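Long-range contacts in arylsulfatase (Pseudoalteromonas sp. MB47, PDB 7AJ0), which probably removes sulfate groups from the algal polysaccharide fucoidan as a calcium-containing, hexameric sulfatase acting from the chain ends: residues 98-103 and 346-351; 327-332 and 451-456; 426-431 and 440-445. One frame throughout, in Å; residues are numbered along the deposited sequence.

Contact 1: 98-103 and 346-351. With CA (calcium ion), chain G.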
loop_
_atom_site.group_PDB
_atom_site.type_symbol
_atom_site.label_atom_id
_atom_site.label_comp_id
_atom_site.label_asym_id
_atom_site.label_seq_id
_atom_site.Cartn_x
_atom_site.Cartn_y
_atom_site.Cartn_z
ATOM N N SER A 98 12.843 -26.850 -6.617
ATOM C CA SER A 98 14.192 -26.456 -6.994
ATOM C C SER A 98 14.711 -25.421 -6.007
ATOM O O SER A 98 14.057 -25.144 -4.995
ATOM C CB SER A 98 14.204 -25.890 -8.410
ATOM O OG SER A 98 13.487 -24.666 -8.465
ATOM N N GLN A 99 15.859 -24.834 -6.289
ATOM C CA GLN A 99 16.335 -23.659 -5.567
ATOM C C GLN A 99 15.809 -22.402 -6.241
ATOM O O GLN A 99 15.287 -22.444 -7.356
ATOM C CB GLN A 99 17.856 -23.667 -5.511
ATOM C CG GLN A 99 18.432 -24.958 -4.956
ATOM C CD GLN A 99 17.947 -25.255 -3.551
ATOM O OE1 GLN A 99 18.177 -24.477 -2.624
ATOM N NE2 GLN A 99 17.262 -26.381 -3.388
ATOM N N PRO A 100 15.916 -21.244 -5.584
ATOM C CA PRO A 100 15.311 -20.029 -6.150
ATOM C C PRO A 100 16.078 -19.395 -7.303
ATOM O O PRO A 100 15.515 -18.519 -7.972
ATOM C CB PRO A 100 15.258 -19.067 -4.946
ATOM C CG PRO A 100 15.453 -19.926 -3.741
ATOM C CD PRO A 100 16.348 -21.039 -4.191
ATOM N N THR A 101 17.325 -19.792 -7.567
ATOM C CA THR A 101 18.124 -19.148 -8.602
ATOM C C THR A 101 18.961 -20.184 -9.345
ATOM O O THR A 101 19.087 -21.335 -8.923
ATOM C CB THR A 101 19.026 -18.054 -8.009
ATOM O OG1 THR A 101 19.759 -18.584 -6.896
ATOM C CG2 THR A 101 18.192 -16.872 -7.542
ATOM N N CYS A 102 19.550 -19.741 -10.462
ATOM C CA CYS A 102 20.145 -20.661 -11.429
ATOM C C CYS A 102 21.298 -21.450 -10.823
ATOM O O CYS A 102 21.266 -22.685 -10.771
ATOM C CB CYS A 102 20.637 -19.883 -12.655
ATOM S SG CYS A 102 19.384 -18.935 -13.535
ATOM N N THR A 103 22.346 -20.748 -10.385
ATOM C CA THR A 103 23.545 -21.426 -9.903
ATOM C C THR A 103 23.229 -22.349 -8.736
ATOM O O THR A 103 23.804 -23.439 -8.623
ATOM C CB THR A 103 24.599 -20.395 -9.491
ATOM O OG1 THR A 103 24.943 -19.584 -10.621
ATOM C CG2 THR A 103 25.846 -21.085 -8.958
ATOM N N GLY A 346 14.134 -15.960 -7.699
ATOM C CA GLY A 346 14.737 -15.076 -6.730
ATOM C C GLY A 346 14.017 -14.973 -5.408
ATOM O O GLY A 346 14.397 -14.140 -4.576
ATOM N N THR A 347 12.983 -15.780 -5.188
ATOM C CA THR A 347 12.260 -15.785 -3.927
ATOM C C THR A 347 11.902 -17.222 -3.581
ATOM O O THR A 347 11.854 -18.097 -4.449
ATOM C CB THR A 347 10.983 -14.936 -3.983
ATOM O OG1 THR A 347 10.018 -15.569 -4.835
ATOM C CG2 THR A 347 11.282 -13.544 -4.512
ATOM N N THR A 348 11.644 -17.458 -2.296
ATOM C CA THR A 348 11.181 -18.756 -1.830
ATOM C C THR A 348 9.664 -18.814 -1.695
ATOM O O THR A 348 9.144 -19.654 -0.954
ATOM C CB THR A 348 11.850 -19.118 -0.504
ATOM O OG1 THR A 348 11.805 -17.996 0.384
ATOM C CG2 THR A 348 13.296 -19.534 -0.745
ATOM N N TRP A 349 8.945 -17.926 -2.378
ATOM C CA TRP A 349 7.546 -18.198 -2.662
ATOM C C TRP A 349 7.462 -19.428 -3.563
ATOM O O TRP A 349 8.437 -19.827 -4.206
ATOM C CB TRP A 349 6.874 -17.006 -3.336
ATOM C CG TRP A 349 6.744 -15.792 -2.468
ATOM C CD1 TRP A 349 7.322 -14.575 -2.675
ATOM C CD2 TRP A 349 5.990 -15.677 -1.256
ATOM N NE1 TRP A 349 6.972 -13.706 -1.670
ATOM C CE2 TRP A 349 6.156 -14.359 -0.785
ATOM C CE3 TRP A 349 5.191 -16.559 -0.523
ATOM C CZ2 TRP A 349 5.555 -13.904 0.385
ATOM C CZ3 TRP A 349 4.595 -16.106 0.636
ATOM C CH2 TRP A 349 4.780 -14.790 1.080
ATOM N N GLU A 350 6.280 -20.038 -3.611
ATOM C CA GLU A 350 6.124 -21.232 -4.435
ATOM C C GLU A 350 6.449 -20.947 -5.895
ATOM O O GLU A 350 6.961 -21.825 -6.599
ATOM C CB GLU A 350 4.709 -21.783 -4.289
ATOM C CG GLU A 350 4.432 -22.351 -2.909
ATOM C CD GLU A 350 5.270 -23.576 -2.616
ATOM O OE1 GLU A 350 5.146 -24.566 -3.369
ATOM O OE2 GLU A 350 6.062 -23.547 -1.647
ATOM N N GLY A 351 6.184 -19.724 -6.362
ATOM C CA GLY A 351 6.488 -19.385 -7.739
ATOM C C GLY A 351 7.953 -19.547 -8.092
ATOM O O GLY A 351 8.294 -19.786 -9.253
HETATM CA CA CA G . 17.540 -20.585 -14.158
#

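Contact 2: 327-332 and 451-456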
loop_
_atom_site.group_PDB
_atom_site.type_symbol
_atom_site.label_atom_id
_atom_site.label_comp_id
_atom_site.label_asym_id
_atom_site.label_seq_id
_atom_site.Cartn_x
_atom_site.Cartn_y
_atom_site.Cartn_z
ATOM N N GLY A 327 11.829 -20.967 -10.944
ATOM C CA GLY A 327 10.596 -20.421 -11.455
ATOM C C GLY A 327 10.829 -19.319 -12.463
ATOM O O GLY A 327 11.963 -18.963 -12.807
ATOM N N PRO A 328 9.729 -18.742 -12.939
ATOM C CA PRO A 328 9.829 -17.750 -14.018
ATOM C C PRO A 328 10.551 -16.491 -13.569
ATOM O O PRO A 328 10.397 -16.030 -12.435
ATOM C CB PRO A 328 8.365 -17.458 -14.372
ATOM C CG PRO A 328 7.613 -17.748 -13.112
ATOM C CD PRO A 328 8.348 -18.886 -12.436
ATOM N N ASN A 329 11.347 -15.933 -14.479
ATOM C CA ASN A 329 12.040 -14.668 -14.248
ATOM C C ASN A 329 11.091 -13.542 -14.638
ATOM O O ASN A 329 11.122 -13.033 -15.759
ATOM C CB ASN A 329 13.335 -14.608 -15.047
ATOM C CG ASN A 329 14.158 -13.377 -14.726
ATOM O OD1 ASN A 329 13.679 -12.450 -14.075
ATOM N ND2 ASN A 329 15.404 -13.361 -15.186
ATOM N N GLU A 330 10.232 -13.146 -13.699
ATOM C CA GLU A 330 9.281 -12.077 -13.974
ATOM C C GLU A 330 9.959 -10.723 -14.144
ATOM O O GLU A 330 9.353 -9.811 -14.718
ATOM C CB GLU A 330 8.246 -11.994 -12.852
ATOM C CG GLU A 330 7.475 -13.282 -12.625
ATOM C CD GLU A 330 6.229 -13.074 -11.784
ATOM O OE1 GLU A 330 6.289 -12.294 -10.809
ATOM O OE2 GLU A 330 5.185 -13.683 -12.105
ATOM N N ASP A 331 11.199 -10.572 -13.672
ATOM C CA ASP A 331 11.857 -9.273 -13.729
ATOM C C ASP A 331 12.143 -8.837 -15.160
ATOM O O ASP A 331 12.234 -7.633 -15.429
ATOM C CB ASP A 331 13.163 -9.302 -12.934
ATOM C CG ASP A 331 12.935 -9.454 -11.447
ATOM O OD1 ASP A 331 12.583 -10.573 -11.013
ATOM O OD2 ASP A 331 13.109 -8.455 -10.714
ATOM N N THR A 332 12.302 -9.786 -16.082
ATOM C CA THR A 332 12.594 -9.473 -17.473
ATOM C C THR A 332 11.346 -9.515 -18.349
ATOM O O THR A 332 11.457 -9.668 -19.570
ATOM C CB THR A 332 13.658 -10.428 -18.025
ATOM O OG1 THR A 332 13.233 -11.787 -17.869
ATOM C CG2 THR A 332 14.974 -10.228 -17.299
ATOM N N ARG A 451 8.922 -7.535 -9.848
ATOM C CA ARG A 451 10.340 -7.303 -9.575
ATOM C C ARG A 451 10.791 -8.064 -8.331
ATOM O O ARG A 451 11.331 -7.504 -7.373
ATOM C CB ARG A 451 10.604 -5.806 -9.441
ATOM C CG ARG A 451 10.563 -5.067 -10.770
ATOM C CD ARG A 451 11.699 -5.535 -11.663
ATOM N NE ARG A 451 11.758 -4.823 -12.935
ATOM C CZ ARG A 451 12.789 -4.879 -13.768
ATOM N NH1 ARG A 451 13.852 -5.612 -13.459
ATOM N NH2 ARG A 451 12.762 -4.199 -14.906
ATOM N N ASN A 452 10.583 -9.382 -8.382
ATOM C CA ASN A 452 10.960 -10.241 -7.266
ATOM C C ASN A 452 12.459 -10.176 -7.001
ATOM O O ASN A 452 12.894 -10.067 -5.848
ATOM C CB ASN A 452 10.530 -11.681 -7.557
ATOM C CG ASN A 452 9.090 -11.776 -8.018
ATOM O OD1 ASN A 452 8.814 -12.157 -9.159
ATOM N ND2 ASN A 452 8.163 -11.426 -7.135
ATOM N N ILE A 453 13.267 -10.240 -8.058
ATOM C CA ILE A 453 14.714 -10.274 -7.886
ATOM C C ILE A 453 15.252 -8.890 -7.544
ATOM O O ILE A 453 16.062 -8.730 -6.625
ATOM C CB ILE A 453 15.388 -10.831 -9.155
ATOM C CG1 ILE A 453 14.945 -12.271 -9.417
ATOM C CG2 ILE A 453 16.909 -10.760 -9.030
ATOM C CD1 ILE A 453 15.251 -12.766 -10.818
ATOM N N ASP A 454 14.797 -7.867 -8.268
ATOM C CA ASP A 454 15.486 -6.587 -8.323
ATOM C C ASP A 454 14.885 -5.504 -7.439
ATOM O O ASP A 454 15.467 -4.418 -7.348
ATOM C CB ASP A 454 15.514 -6.089 -9.777
ATOM C CG ASP A 454 16.192 -7.071 -10.715
ATOM O OD1 ASP A 454 17.285 -7.564 -10.364
ATOM O OD2 ASP A 454 15.632 -7.358 -11.796
ATOM N N ALA A 455 13.756 -5.758 -6.787
ATOM C CA ALA A 455 13.113 -4.735 -5.968
ATOM C C ALA A 455 12.382 -5.385 -4.796
ATOM O O ALA A 455 11.201 -5.131 -4.549
ATOM C CB ALA A 455 12.161 -3.886 -6.813
ATOM N N SER A 456 13.091 -6.223 -4.044
ATOM C CA SER A 456 12.497 -6.967 -2.947
ATOM C C SER A 456 13.294 -6.775 -1.666
ATOM O O SER A 456 14.451 -6.346 -1.680
ATOM C CB SER A 456 12.413 -8.470 -3.270
ATOM O OG SER A 456 11.337 -8.742 -4.147
#

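Contact 3: 426-431 and 440-445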
loop_
_atom_site.group_PDB
_atom_site.type_symbol
_atom_site.label_atom_id
_atom_site.label_comp_id
_atom_site.label_asym_id
_atom_site.label_seq_id
_atom_site.Cartn_x
_atom_site.Cartn_y
_atom_site.Cartn_z
ATOM N N ARG A 426 20.373 -18.440 -0.748
ATOM C CA ARG A 426 21.818 -18.468 -0.531
ATOM C C ARG A 426 22.118 -18.929 0.890
ATOM O O ARG A 426 21.862 -20.089 1.228
ATOM C CB ARG A 426 22.422 -17.099 -0.840
ATOM C CG ARG A 426 22.186 -16.685 -2.288
ATOM C CD ARG A 426 23.295 -15.813 -2.848
ATOM N NE ARG A 426 23.274 -15.822 -4.311
ATOM C CZ ARG A 426 22.497 -15.042 -5.059
ATOM N NH1 ARG A 426 22.549 -15.128 -6.383
ATOM N NH2 ARG A 426 21.673 -14.175 -4.486
ATOM N N GLU A 427 22.651 -18.048 1.731
ATOM C CA GLU A 427 22.997 -18.409 3.101
ATOM C C GLU A 427 21.866 -18.155 4.095
ATOM O O GLU A 427 22.091 -18.258 5.305
ATOM C CB GLU A 427 24.250 -17.648 3.548
ATOM C CG GLU A 427 25.550 -18.186 2.963
ATOM C CD GLU A 427 26.160 -17.274 1.911
ATOM O OE1 GLU A 427 25.544 -16.241 1.569
ATOM O OE2 GLU A 427 27.266 -17.594 1.428
ATOM N N ASP A 428 20.663 -17.839 3.618
ATOM C CA ASP A 428 19.518 -17.567 4.480
ATOM C C ASP A 428 18.524 -18.717 4.381
ATOM O O ASP A 428 18.055 -19.045 3.286
ATOM C CB ASP A 428 18.841 -16.251 4.093
ATOM C CG ASP A 428 19.680 -15.039 4.436
ATOM O OD1 ASP A 428 20.084 -14.900 5.611
ATOM O OD2 ASP A 428 19.940 -14.225 3.526
ATOM N N PHE A 429 18.209 -19.325 5.522
ATOM C CA PHE A 429 17.138 -20.311 5.599
ATOM C C PHE A 429 15.813 -19.580 5.777
ATOM O O PHE A 429 15.623 -18.865 6.766
ATOM C CB PHE A 429 17.380 -21.278 6.754
ATOM C CG PHE A 429 16.264 -22.261 6.960
ATOM C CD1 PHE A 429 16.151 -23.379 6.153
ATOM C CD2 PHE A 429 15.328 -22.068 7.960
ATOM C CE1 PHE A 429 15.128 -24.284 6.339
ATOM C CE2 PHE A 429 14.303 -22.971 8.152
ATOM C CZ PHE A 429 14.203 -24.081 7.341
ATOM N N THR A 430 14.896 -19.760 4.828
ATOM C CA THR A 430 13.675 -18.968 4.795
ATOM C C THR A 430 12.406 -19.769 5.025
ATOM O O THR A 430 11.471 -19.248 5.636
ATOM C CB THR A 430 13.553 -18.238 3.448
ATOM O OG1 THR A 430 13.475 -19.195 2.383
ATOM C CG2 THR A 430 14.755 -17.331 3.217
ATOM N N ALA A 431 12.337 -21.013 4.562
ATOM C CA ALA A 431 11.085 -21.746 4.652
ATOM C C ALA A 431 11.337 -23.233 4.482
ATOM O O ALA A 431 12.405 -23.658 4.037
ATOM C CB ALA A 431 10.081 -21.256 3.598
ATOM N N HIS A 440 6.986 -20.305 6.508
ATOM C CA HIS A 440 7.994 -19.299 6.205
ATOM C C HIS A 440 8.560 -18.725 7.497
ATOM O O HIS A 440 7.805 -18.271 8.365
ATOM C CB HIS A 440 7.417 -18.158 5.361
ATOM C CG HIS A 440 6.910 -18.583 4.021
ATOM N ND1 HIS A 440 7.592 -18.327 2.852
ATOM C CD2 HIS A 440 5.777 -19.231 3.663
ATOM C CE1 HIS A 440 6.904 -18.805 1.831
ATOM N NE2 HIS A 440 5.800 -19.360 2.296
ATOM N N PHE A 441 9.884 -18.737 7.617
ATOM C CA PHE A 441 10.570 -18.054 8.705
ATOM C C PHE A 441 11.173 -16.730 8.266
ATOM O O PHE A 441 11.428 -15.870 9.115
ATOM C CB PHE A 441 11.655 -18.966 9.282
ATOM C CG PHE A 441 11.136 -20.308 9.718
ATOM C CD1 PHE A 441 10.604 -20.484 10.983
ATOM C CD2 PHE A 441 11.160 -21.389 8.852
ATOM C CE1 PHE A 441 10.117 -21.716 11.381
ATOM C CE2 PHE A 441 10.673 -22.622 9.244
ATOM C CZ PHE A 441 10.152 -22.786 10.509
ATOM N N LYS A 442 11.390 -16.548 6.967
ATOM C CA LYS A 442 11.761 -15.266 6.381
ATOM C C LYS A 442 10.992 -15.124 5.077
ATOM O O LYS A 442 10.825 -16.100 4.339
ATOM C CB LYS A 442 13.269 -15.163 6.151
ATOM C CG LYS A 442 14.068 -15.053 7.448
ATOM C CD LYS A 442 15.567 -14.998 7.195
ATOM C CE LYS A 442 16.339 -14.838 8.500
ATOM N NZ LYS A 442 17.810 -14.771 8.267
ATOM N N VAL A 443 10.523 -13.910 4.798
ATOM C CA VAL A 443 9.558 -13.663 3.734
ATOM C C VAL A 443 10.115 -12.621 2.776
ATOM O O VAL A 443 10.597 -11.567 3.206
ATOM C CB VAL A 443 8.205 -13.203 4.310
ATOM C CG1 VAL A 443 7.345 -12.557 3.233
ATOM C CG2 VAL A 443 7.485 -14.381 4.944
ATOM N N PHE A 444 10.037 -12.917 1.480
ATOM C CA PHE A 444 10.364 -11.939 0.453
ATOM C C PHE A 444 9.173 -11.012 0.235
ATOM O O PHE A 444 8.040 -11.473 0.059
ATOM C CB PHE A 444 10.731 -12.633 -0.856
ATOM C CG PHE A 444 12.061 -13.328 -0.825
ATOM C CD1 PHE A 444 12.170 -14.625 -0.355
ATOM C CD2 PHE A 444 13.201 -12.688 -1.279
ATOM C CE1 PHE A 444 13.390 -15.268 -0.332
ATOM C CE2 PHE A 444 14.425 -13.327 -1.259
ATOM C CZ PHE A 444 14.519 -14.618 -0.784
ATOM N N ASN A 445 9.427 -9.709 0.247
ATOM C CA ASN A 445 8.392 -8.699 0.059
ATOM C C ASN A 445 8.804 -7.824 -1.115
ATOM O O ASN A 445 9.895 -7.246 -1.108
ATOM C CB ASN A 445 8.199 -7.876 1.333
ATOM C CG ASN A 445 6.842 -7.208 1.390
ATOM O OD1 ASN A 445 5.809 -7.877 1.427
ATOM N ND2 ASN A 445 6.840 -5.883 1.411
#

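Contact 1: 98-103 and 346-351
A single backbone hydrogen bond ties the two loops together: G346 N gives its hydrogen to P100 O at 2.9 Å, nearly straight at 160° but approaching from above the carbonyl plane. P100, which buries more area here than any other residue, turns its ring to the opposite loop and uses two of its carbons. CB rests 3.6 Å from T347 O, while CG lies 3.7 Å from T348 CG2, the proline ring and the threonine side chain running side by side. T101 adds a looser touch, its methyl CG2 standing 4.0 Å from G346 CA. The backbone of G346, with phi near 90°, would push a CB against the preceding carbonyl oxygen, so the loop calls for glycine at this turn. T101 is the N-cap residue of helix 102-111, whose first residue is C102 of the sulfatase signature C-X-S-X-R; in sulfatases of this type that cysteine is normally oxidised to formylglycine, but here it is modelled as cysteine. Its SG sits beside the backbone N, anti to the carbonyl carbon (chi1 -59°), and reaches the calcium ion at 2.6 Å. D60, D61, D325 and N326 supply the other ligands. P100 precedes C102 by two residues, which places the contact next to the metal site. Further out, the hydroxyl of T348 is bonded to that of T430, and T347 OG1 turns back to G344 O. The carbonyl of G346 accepts a bond from T463 of the second subunit, which also packs on T101.

Contact 2: 327-332 and 451-456
Two carboxylate oxygens, D331 OD2 and D454 OD2, meet 3.0 Å apart in a buried setting, with the carboxylate planes turned 78° to each other. Two charged acceptors this close would repel, so the surrounding donors probably offset the charge or one acid may carry a proton. D331 takes two successive backbone N-H groups: I453 N reaches D331 OD1 at 3.1 Å along its syn lone pair, nearly straight at 164°, and D454 N meets D331 OD2 at 3.0 Å from above the carboxylate plane. R451 NH1 forms a salt bridge with D454 OD2 at 3.0 Å, and the remaining distance to D331 OD2 is too long for a second one. D331 O lies over one face of the R451 guanidinium, 3.2 Å above the plane and over its centre, while D454 OD2 lies at its edge. The loop 327-332 follows strand 318-324 of the central sheet of this alkaline-phosphatase-like fold, just beyond the calcium ligands D325 and N326; residues 330-331 form a short 3-10 turn, preceded by an inverse gamma turn centred on N329. The partner loop links strands 442-446 and 456-460, and I453 lays its CG1 3.3 Å from D331 OD1 and its CD1 3.6 Å from N329 OD1. An alanine at D331 would remove both acceptors of the I453 and D454 N-H groups and would probably loosen the 451-454 turn against the loop that follows the calcium ligands. Two outer partners lie on the second subunit: Q483 accepts from R451 NH2, and H482 binds D454 OD1.

Contact 3: 426-431 and 440-445
A classic beta bulge, in which T430 and A431 both face M423 of strand 420-425, sits where strand 428-434 meets the end of strand 437-440 in the four-stranded antiparallel sheet of the C-terminal part. A431 and H440 form an antiparallel non-hydrogen-bonded pair, their CA atoms 4.2 Å apart. One residue back, T430 O takes two hydrogen bonds in its carbonyl plane: F441 N at 2.6 Å and K442 N at 3.0 Å, the latter on a lone pair. The double acceptance accompanies a corner at F441, after which strand 442-446 leaves this sheet and runs nearly at right angles to strand 428-431 (85° between their directions), pairing instead with strand 456-460. A431 CB lies over a face of the imidazole of H440, 4.3 Å from its centroid in a CH-pi contact; H440 NE2 in turn is bonded to E476. F429 and F441 lie side by side, pointing the same way, and their rings, inclined by 30°, slide apart so that they barely overlap and touch mainly between CE2 of F429 and CD2 of F441, 3.6 Å apart; M496 of helix 489-505 packs on both. F441 also brings its ring edge to T430 O. K442 is fully extended beyond CG, with its CB against the T430 CG2 methyl, and at its tip NZ makes a long salt bridge with D428 OD1 at 3.5 Å, the two side chains crossing at about a right angle. The F444 ring sits obliquely by T430 CG2.

How the contacts relate
Along the chain the segments run 98-103, 327-332, 346-351, 426-431, 440-445, 451-456, so contacts 1 and 2 interlace, while contact 3 follows contact 1 and lies within the span that contact 2 bridges. The centre of contact 1 is about 10 Å from that of contact 2 and about 11 Å from that of contact 3, with 2 and 3 about 16 Å apart. Packing of T347 on N452 joins 1 to 2, and W349 NE1 probably bonds to F444 O between 1 and 3. Together they connect the loops beside the calcium site to the small C-terminal sheets, and all three touch the second subunit of the hexamer.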